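Acetyltransferase, GNAT family (Streptococcus agalactiae 2603V/R, PDB 2Q7B) probably transfers an acetyl group to an amino group of a substrate that is not identified, as an N-acetyltransferase of the GNAT family. Local coordinates at residues 34-46 and 99-111. Numbering follows the deposited sequence.
Sequences QLVDLINYCQNIE and KKFFTYPKYRGNP. With FLC (citrate anion), chain C.
F102 turns one ring face to helix 34-46, with I39 over it (I39 CG1 3.7 Å from F102 CD2), and C42 CB approaches F102 CD1 obliquely at 3.5 Å. Next to it, L38 CD1 stands 3.6 Å from the Y104 ring centroid, 1° off the normal, a CH-pi contact; L38 CG, anti to the backbone N (chi1 169°), directs the branch there. Y41 meets the Y104 ring obliquely, and Y41 CE2 packs on P105 CD at 3.7 Å. At the far end, E46 and R108 form an end-on, nearly coplanar salt bridge: R108 NH2 to E46 OE1 and R108 NH1 to E46 OE2, both 2.8 Å, each on a syn lone pair. Helix 34-46 crosses strand 99-103 at 87°, as where the first helix of a GNAT fold packs on its central sheet. T103 holds the guanidinium side-on, its carbonyl O taking R108 NH2 (2.9 Å) and its OG1 taking NE, so NH2 serves E46 and T103 at once. A water joins Y104 OH to Q34 O. Q43 NE2 donates to citrate OA1 (2.8 Å), while Q56 holds Q43 OE1; K99 and K100 grip this citrate, probably a crystallisation component. D37 turns outward to backbone nitrogens of M53 and A54 of the second subunit.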
loop_
_atom_site.group_PDB
_atom_site.type_symbol
_atom_site.label_atom_id
_atom_site.label_comp_id
_atom_site.label_asym_id
_atom_site.label_seq_id
_atom_site.Cartn_x
_atom_site.Cartn_y
_atom_site.Cartn_z
ATOM N N GLN A 34 -0.425 6.800 3.955
ATOM C CA GLN A 34 0.781 7.236 4.634
ATOM C C GLN A 34 1.441 6.100 5.407
ATOM O O GLN A 34 2.678 6.034 5.484
ATOM C CB GLN A 34 0.464 8.367 5.601
ATOM C CG GLN A 34 0.017 9.660 4.971
ATOM C CD GLN A 34 -0.705 10.560 5.951
ATOM O OE1 GLN A 34 -0.789 10.269 7.134
ATOM N NE2 GLN A 34 -1.242 11.650 5.457
ATOM N N LEU A 35 0.626 5.231 6.002
ATOM C CA LEU A 35 1.148 4.063 6.729
ATOM C C LEU A 35 1.868 3.117 5.780
ATOM O O LEU A 35 2.948 2.633 6.084
ATOM C CB LEU A 35 0.032 3.313 7.430
ATOM C CG LEU A 35 0.392 2.042 8.204
ATOM C CD1 LEU A 35 1.464 2.307 9.268
ATOM C CD2 LEU A 35 -0.869 1.529 8.836
ATOM N N VAL A 36 1.244 2.844 4.637
ATOM C CA VAL A 36 1.847 2.003 3.601
ATOM C C VAL A 36 3.181 2.576 3.139
ATOM O O VAL A 36 4.153 1.832 2.984
ATOM C CB VAL A 36 0.871 1.788 2.410
ATOM C CG1 VAL A 36 1.542 1.081 1.218
ATOM C CG2 VAL A 36 -0.361 1.006 2.886
ATOM N N ASP A 37 3.256 3.904 2.958
ATOM C CA ASP A 37 4.511 4.558 2.560
ATOM C C ASP A 37 5.578 4.401 3.639
ATOM O O ASP A 37 6.735 4.193 3.331
ATOM C CB ASP A 37 4.319 6.054 2.239
ATOM C CG ASP A 37 3.510 6.305 0.961
ATOM O OD1 ASP A 37 3.512 5.456 0.027
ATOM O OD2 ASP A 37 2.911 7.403 0.870
ATOM N N LEU A 38 5.185 4.522 4.894
ATOM C CA LEU A 38 6.114 4.350 6.028
ATOM C C LEU A 38 6.676 2.944 6.077
ATOM O O LEU A 38 7.880 2.744 6.197
ATOM C CB LEU A 38 5.389 4.665 7.346
ATOM C CG LEU A 38 6.099 4.298 8.657
ATOM C CD1 LEU A 38 7.397 5.082 8.846
ATOM C CD2 LEU A 38 5.193 4.555 9.786
ATOM N N ILE A 39 5.781 1.963 5.987
ATOM C CA ILE A 39 6.172 0.558 6.029
ATOM C C ILE A 39 7.085 0.224 4.864
ATOM O O ILE A 39 8.141 -0.376 5.061
ATOM C CB ILE A 39 4.941 -0.387 6.067
ATOM C CG1 ILE A 39 4.116 -0.151 7.346
ATOM C CG2 ILE A 39 5.389 -1.834 5.952
ATOM C CD1 ILE A 39 2.796 -0.869 7.362
ATOM N N ASN A 40 6.674 0.611 3.653
ATOM C CA ASN A 40 7.465 0.377 2.462
ATOM C C ASN A 40 8.844 1.011 2.564
ATOM O O ASN A 40 9.819 0.417 2.178
ATOM C CB ASN A 40 6.765 0.941 1.220
ATOM C CG ASN A 40 7.529 0.630 -0.058
ATOM O OD1 ASN A 40 7.677 -0.532 -0.431
ATOM N ND2 ASN A 40 8.050 1.666 -0.708
ATOM N N TYR A 41 8.906 2.238 3.067
ATOM C CA TYR A 41 10.172 2.920 3.217
ATOM C C TYR A 41 11.148 2.128 4.144
ATOM O O TYR A 41 12.296 1.833 3.799
ATOM C CB TYR A 41 9.965 4.374 3.722
ATOM C CG TYR A 41 11.299 4.985 4.047
ATOM C CD1 TYR A 41 12.091 5.536 3.046
ATOM C CD2 TYR A 41 11.828 4.896 5.333
ATOM C CE1 TYR A 41 13.364 6.022 3.324
ATOM C CE2 TYR A 41 13.093 5.384 5.617
ATOM C CZ TYR A 41 13.849 5.936 4.608
ATOM O OH TYR A 41 15.091 6.412 4.899
ATOM N N CYS A 42 10.679 1.793 5.329
ATOM C CA CYS A 42 11.496 1.110 6.310
ATOM C C CYS A 42 11.916 -0.269 5.861
ATOM O O CYS A 42 13.067 -0.637 6.014
ATOM C CB CYS A 42 10.747 0.998 7.634
ATOM S SG CYS A 42 10.508 2.562 8.444
ATOM N N GLN A 43 10.978 -1.036 5.312
ATOM C CA GLN A 43 11.271 -2.391 4.881
ATOM C C GLN A 43 12.066 -2.470 3.607
ATOM O O GLN A 43 13.002 -3.258 3.508
ATOM C CB GLN A 43 9.983 -3.182 4.661
ATOM C CG GLN A 43 9.194 -3.448 5.936
ATOM C CD GLN A 43 7.913 -4.235 5.706
ATOM O OE1 GLN A 43 7.267 -4.131 4.648
ATOM N NE2 GLN A 43 7.517 -5.009 6.721
ATOM N N ASN A 44 11.693 -1.641 2.638
ATOM C CA ASN A 44 12.185 -1.820 1.282
ATOM C C ASN A 44 13.113 -0.788 0.695
ATOM O O ASN A 44 13.864 -1.114 -0.219
ATOM C CB ASN A 44 10.994 -1.996 0.355
ATOM C CG ASN A 44 10.157 -3.209 0.713
ATOM O OD1 ASN A 44 10.697 -4.257 1.016
ATOM N ND2 ASN A 44 8.825 -3.070 0.673
ATOM N N ILE A 45 13.037 0.447 1.172
ATOM C CA ILE A 45 13.928 1.496 0.687
ATOM C C ILE A 45 15.131 1.567 1.615
ATOM O O ILE A 45 16.271 1.517 1.171
ATOM C CB ILE A 45 13.204 2.858 0.577
ATOM C CG1 ILE A 45 12.082 2.732 -0.472
ATOM C CG2 ILE A 45 14.220 3.959 0.173
ATOM C CD1 ILE A 45 11.215 3.930 -0.594
ATOM N N GLU A 46 14.864 1.623 2.914
ATOM C CA GLU A 46 15.917 1.707 3.910
ATOM C C GLU A 46 16.581 0.364 4.188
ATOM O O GLU A 46 17.791 0.265 4.078
ATOM C CB GLU A 46 15.365 2.296 5.206
ATOM C CG GLU A 46 16.439 2.589 6.225
ATOM C CD GLU A 46 15.898 3.078 7.538
ATOM O OE1 GLU A 46 14.777 2.710 7.938
ATOM O OE2 GLU A 46 16.643 3.809 8.189
ATOM N N LYS A 99 4.499 -6.081 16.698
ATOM C CA LYS A 99 4.579 -6.087 15.244
ATOM C C LYS A 99 4.466 -4.689 14.679
ATOM O O LYS A 99 4.087 -3.754 15.378
ATOM C CB LYS A 99 3.383 -6.865 14.657
ATOM C CG LYS A 99 3.358 -8.354 14.901
ATOM C CD LYS A 99 2.078 -8.989 14.367
ATOM C CE LYS A 99 1.952 -8.979 12.843
ATOM N NZ LYS A 99 3.044 -9.726 12.213
ATOM N N LYS A 100 4.776 -4.587 13.388
ATOM C CA LYS A 100 4.655 -3.376 12.607
ATOM C C LYS A 100 5.208 -2.145 13.305
ATOM O O LYS A 100 4.572 -1.100 13.324
ATOM C CB LYS A 100 3.205 -3.175 12.198
ATOM C CG LYS A 100 2.600 -4.368 11.436
ATOM C CD LYS A 100 3.389 -4.750 10.186
ATOM C CE LYS A 100 2.831 -5.999 9.529
ATOM N NZ LYS A 100 3.930 -6.848 8.993
ATOM N N PHE A 101 6.422 -2.293 13.836
ATOM C CA PHE A 101 7.086 -1.223 14.555
ATOM C C PHE A 101 7.996 -0.442 13.604
ATOM O O PHE A 101 9.067 -0.905 13.248
ATOM C CB PHE A 101 7.830 -1.817 15.736
ATOM C CG PHE A 101 8.539 -0.810 16.601
ATOM C CD1 PHE A 101 8.114 0.509 16.728
ATOM C CD2 PHE A 101 9.558 -1.242 17.411
ATOM C CE1 PHE A 101 8.768 1.377 17.556
ATOM C CE2 PHE A 101 10.187 -0.390 18.253
ATOM C CZ PHE A 101 9.800 0.931 18.318
ATOM N N PHE A 102 7.557 0.741 13.206
ATOM C CA PHE A 102 8.291 1.554 12.233
ATOM C C PHE A 102 8.282 3.016 12.613
ATOM O O PHE A 102 7.320 3.484 13.218
ATOM C CB PHE A 102 7.646 1.426 10.848
ATOM C CG PHE A 102 7.577 0.011 10.335
ATOM C CD1 PHE A 102 8.725 -0.644 9.925
ATOM C CD2 PHE A 102 6.352 -0.663 10.242
ATOM C CE1 PHE A 102 8.672 -1.944 9.457
ATOM C CE2 PHE A 102 6.303 -1.958 9.770
ATOM C CZ PHE A 102 7.466 -2.599 9.385
ATOM N N THR A 103 9.362 3.716 12.264
ATOM C CA THR A 103 9.471 5.153 12.473
ATOM C C THR A 103 10.283 5.751 11.343
ATOM O O THR A 103 11.196 5.112 10.866
ATOM C CB THR A 103 10.199 5.516 13.815
ATOM O OG1 THR A 103 11.489 4.913 13.834
ATOM C CG2 THR A 103 9.443 5.037 15.025
ATOM N N TYR A 104 9.947 6.953 10.891
ATOM C CA TYR A 104 10.808 7.622 9.912
ATOM C C TYR A 104 12.107 8.013 10.668
ATOM O O TYR A 104 12.050 8.338 11.849
ATOM C CB TYR A 104 10.132 8.827 9.218
ATOM C CG TYR A 104 9.197 8.445 8.077
ATOM C CD1 TYR A 104 9.649 7.679 6.993
ATOM C CD2 TYR A 104 7.864 8.882 8.060
ATOM C CE1 TYR A 104 8.778 7.331 5.942
ATOM C CE2 TYR A 104 7.006 8.532 7.035
ATOM C CZ TYR A 104 7.463 7.763 5.980
ATOM O OH TYR A 104 6.582 7.467 4.968
ATOM N N PRO A 105 13.280 7.905 10.013
ATOM C CA PRO A 105 14.578 8.147 10.670
ATOM C C PRO A 105 14.749 9.375 11.527
ATOM O O PRO A 105 15.343 9.282 12.606
ATOM C CB PRO A 105 15.556 8.197 9.492
ATOM C CG PRO A 105 14.949 7.253 8.486
ATOM C CD PRO A 105 13.460 7.445 8.620
ATOM N N LYS A 106 14.241 10.520 11.093
ATOM C CA LYS A 106 14.486 11.755 11.850
ATOM C C LYS A 106 13.806 11.817 13.231
ATOM O O LYS A 106 14.137 12.682 14.043
ATOM C CB LYS A 106 14.142 12.997 11.007
ATOM C CG LYS A 106 12.680 13.133 10.597
ATOM C CD LYS A 106 12.459 14.466 9.922
ATOM C CE LYS A 106 11.074 14.602 9.316
ATOM N NZ LYS A 106 10.904 15.945 8.709
ATOM N N TYR A 107 12.874 10.899 13.475
ATOM C CA TYR A 107 12.115 10.809 14.722
ATOM C C TYR A 107 12.734 9.824 15.697
ATOM O O TYR A 107 12.273 9.704 16.818
ATOM C CB TYR A 107 10.667 10.396 14.424
ATOM C CG TYR A 107 9.958 11.370 13.503
ATOM C CD1 TYR A 107 9.436 12.547 13.990
ATOM C CD2 TYR A 107 9.800 11.101 12.153
ATOM C CE1 TYR A 107 8.805 13.446 13.166
ATOM C CE2 TYR A 107 9.164 12.011 11.315
ATOM C CZ TYR A 107 8.662 13.165 11.835
ATOM O OH TYR A 107 8.018 14.066 11.023
ATOM N N ARG A 108 13.787 9.128 15.262
ATOM C CA ARG A 108 14.502 8.136 16.087
ATOM C C ARG A 108 15.506 8.793 16.988
ATOM O O ARG A 108 16.175 9.746 16.593
ATOM C CB ARG A 108 15.234 7.141 15.191
ATOM C CG ARG A 108 14.299 6.400 14.251
ATOM C CD ARG A 108 15.045 5.489 13.316
ATOM N NE ARG A 108 14.176 4.933 12.265
ATOM C CZ ARG A 108 14.610 4.417 11.115
ATOM N NH1 ARG A 108 15.897 4.380 10.832
ATOM N NH2 ARG A 108 13.750 3.964 10.213
ATOM N N GLY A 109 15.631 8.297 18.211
ATOM C CA GLY A 109 16.600 8.851 19.139
ATOM C C GLY A 109 16.343 10.313 19.445
ATOM O O GLY A 109 15.262 10.834 19.187
ATOM N N ASN A 110 17.343 10.982 19.981
ATOM C CA ASN A 110 17.190 12.392 20.308
ATOM C C ASN A 110 16.888 13.216 19.047
ATOM O O ASN A 110 17.443 12.915 17.995
ATOM C CB ASN A 110 18.433 12.919 20.963
ATOM C CG ASN A 110 18.692 12.286 22.302
ATOM O OD1 ASN A 110 17.799 12.224 23.151
ATOM N ND2 ASN A 110 19.936 11.859 22.525
ATOM N N PRO A 111 15.990 14.225 19.145
ATOM C CA PRO A 111 15.250 14.625 20.333
ATOM C C PRO A 111 13.885 13.980 20.519
ATOM O O PRO A 111 13.377 13.991 21.623
ATOM C CB PRO A 111 15.077 16.136 20.132
ATOM C CG PRO A 111 14.989 16.303 18.641
ATOM C CD PRO A 111 15.688 15.117 18.006
HETATM C CAC FLC C . 7.865 -6.710 9.489
HETATM C CA FLC C . 8.175 -7.987 10.253
HETATM C CB FLC C . 6.914 -8.588 10.891
HETATM C CBC FLC C . 6.223 -7.499 11.704
HETATM C CG FLC C . 7.358 -9.754 11.770
HETATM C CGC FLC C . 6.250 -10.630 12.341
HETATM O OA1 FLC C . 8.806 -5.970 9.055
HETATM O OA2 FLC C . 6.656 -6.435 9.320
HETATM O OB1 FLC C . 5.016 -7.245 11.525
HETATM O OB2 FLC C . 6.902 -6.855 12.520
HETATM O OG1 FLC C . 5.307 -10.902 11.576
HETATM O OG2 FLC C . 6.301 -11.075 13.536
HETATM O OHB FLC C . 6.014 -9.055 9.880
HETATM O O HOH W 1 4.143 8.213 5.268
#